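PDB 1LJO: archaeal Sm-like protein AF-Sm2 from Archaeoglobus fulgidus, which forms a hexamer of Sm-fold subunits and probably binds RNA. Local coordinates for residues E25-V30 against A47-G52. Numbering follows the deposited sequence.
With ACY (acetic acid), chain C.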
# COMPACT_ATOMS: atom_id res chain seq x y z
N GLU A 25 -4.32 -11.04 -4.77
CA GLU A 25 -4.55 -12.39 -5.28
C GLU A 25 -5.55 -13.13 -4.40
O GLU A 25 -5.43 -13.12 -3.17
CB GLU A 25 -3.23 -13.16 -5.33
CG GLU A 25 -2.75 -13.50 -6.74
CD GLU A 25 -3.37 -14.78 -7.27
OE1 GLU A 25 -3.07 -15.85 -6.71
OE2 GLU A 25 -4.15 -14.71 -8.25
N GLU A 26 -6.53 -13.77 -5.02
CA GLU A 26 -7.55 -14.51 -4.27
C GLU A 26 -7.14 -15.95 -3.95
O GLU A 26 -7.63 -16.55 -2.99
CB GLU A 26 -8.87 -14.49 -5.04
CG GLU A 26 -8.75 -14.84 -6.51
CD GLU A 26 -9.97 -14.42 -7.32
OE1 GLU A 26 -10.29 -13.21 -7.33
OE2 GLU A 26 -10.61 -15.29 -7.94
N ASN A 27 -6.23 -16.50 -4.75
CA ASN A 27 -5.74 -17.86 -4.53
C ASN A 27 -4.32 -17.77 -3.98
O ASN A 27 -3.62 -16.80 -4.26
CB ASN A 27 -5.73 -18.63 -5.84
CG ASN A 27 -7.09 -18.65 -6.51
OD1 ASN A 27 -8.09 -18.96 -5.88
ND2 ASN A 27 -7.12 -18.33 -7.80
N GLN A 28 -3.90 -18.77 -3.22
CA GLN A 28 -2.55 -18.76 -2.66
C GLN A 28 -1.53 -19.30 -3.65
O GLN A 28 -1.88 -20.01 -4.60
CB GLN A 28 -2.48 -19.61 -1.39
CG GLN A 28 -3.47 -19.23 -0.30
CD GLN A 28 -4.75 -20.06 -0.36
OE1 GLN A 28 -4.70 -21.29 -0.30
NE2 GLN A 28 -5.89 -19.38 -0.48
N LEU A 29 -0.27 -18.94 -3.43
CA LEU A 29 0.82 -19.42 -4.27
C LEU A 29 1.64 -20.40 -3.46
O LEU A 29 1.97 -20.14 -2.30
CB LEU A 29 1.72 -18.26 -4.72
CG LEU A 29 1.12 -17.23 -5.68
CD1 LEU A 29 0.35 -17.94 -6.78
CD2 LEU A 29 0.21 -16.29 -4.92
N VAL A 30 1.96 -21.54 -4.07
CA VAL A 30 2.75 -22.56 -3.41
C VAL A 30 3.91 -22.91 -4.32
O VAL A 30 3.71 -23.19 -5.51
CB VAL A 30 1.92 -23.84 -3.17
CG1 VAL A 30 2.77 -24.89 -2.48
CG2 VAL A 30 0.69 -23.51 -2.33
N ALA A 47 6.32 -23.16 -9.02
CA ALA A 47 5.14 -22.64 -8.34
C ALA A 47 3.80 -23.00 -8.96
O ALA A 47 3.70 -23.30 -10.16
CB ALA A 47 5.25 -21.13 -8.22
N MET A 48 2.77 -22.95 -8.13
CA MET A 48 1.41 -23.24 -8.57
C MET A 48 0.44 -22.38 -7.79
O MET A 48 0.73 -21.93 -6.69
CB MET A 48 1.08 -24.72 -8.35
CG MET A 48 1.17 -25.16 -6.91
SD MET A 48 0.75 -26.90 -6.70
CE MET A 48 2.35 -27.68 -7.00
N GLU A 49 -0.72 -22.14 -8.38
CA GLU A 49 -1.76 -21.36 -7.74
C GLU A 49 -2.66 -22.40 -7.08
O GLU A 49 -3.07 -23.36 -7.74
CB GLU A 49 -2.52 -20.56 -8.79
CG GLU A 49 -3.42 -19.47 -8.25
CD GLU A 49 -4.04 -18.66 -9.36
OE1 GLU A 49 -3.29 -18.16 -10.23
OE2 GLU A 49 -5.28 -18.51 -9.37
N CYS A 50 -2.94 -22.22 -5.80
CA CYS A 50 -3.77 -23.17 -5.07
C CYS A 50 -4.85 -22.50 -4.24
O CYS A 50 -4.80 -21.31 -3.95
CB CYS A 50 -2.90 -24.02 -4.13
SG CYS A 50 -1.57 -24.98 -4.91
N LYS A 51 -5.85 -23.30 -3.87
CA LYS A 51 -6.95 -22.88 -3.02
C LYS A 51 -6.97 -23.96 -1.96
O LYS A 51 -7.77 -24.90 -2.01
CB LYS A 51 -8.28 -22.88 -3.79
CG LYS A 51 -8.58 -21.58 -4.50
CD LYS A 51 -9.94 -21.65 -5.19
CE LYS A 51 -10.60 -20.28 -5.23
NZ LYS A 51 -10.86 -19.79 -3.85
N GLY A 52 -6.06 -23.85 -1.00
CA GLY A 52 -5.96 -24.86 0.03
C GLY A 52 -5.15 -25.97 -0.59
O GLY A 52 -4.09 -25.72 -1.16
C ACY C . -9.44 -20.32 -0.43
O ACY C . -10.66 -20.39 0.02
OXT ACY C . -9.02 -19.64 -1.43
CH3 ACY C . -8.46 -21.14 0.38
O HOH W 1 -11.96 -17.23 -5.41
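Four backbone hydrogen bonds pair residues 28-30 with residues 48-50 in antiparallel register. Gln28 and Cys50 exchange bonds, the straighter running from Cys50 N to Gln28 O at 2.7 Å, and Val30 and Met48 do the same; Leu29 and Glu49 form the non-hydrogen-bonded pair between them. Side-chain hydrogen bonds extend the join beyond the strand. Asn27 ND2 donates to Glu49 OE2 at a very short 2.4 Å, meeting the anti lone pair, with amide and carboxylate planes only 24° apart. The chain of Glu49, CG anti to the backbone N (chi1 -167°), runs extended to this point. Gln28, bent at chi2, turns OE1 onto Gly52 N (3.0 Å), while its NE2 and Lys51 NZ both donate to OXT of an acetic acid molecule, probably from the crystallisation liquor. On the face carrying Val30, its CG2 lies 3.7 Å from Cys50 SG and its CB packs on Met48 CG. An alanine in place of Glu49 would lose the acceptor for the Asn27 amide and the salt bridge to Arg57, and would probably leave Asn27 less firmly held against strand 47-51. Within the Sm fold, strand 28-36 is flanked here by strands 17-22 and 47-51; backbone hydrogen bonds join Leu29 to Val20, and Glu49 to Val56 and Arg57 of strand 54-60.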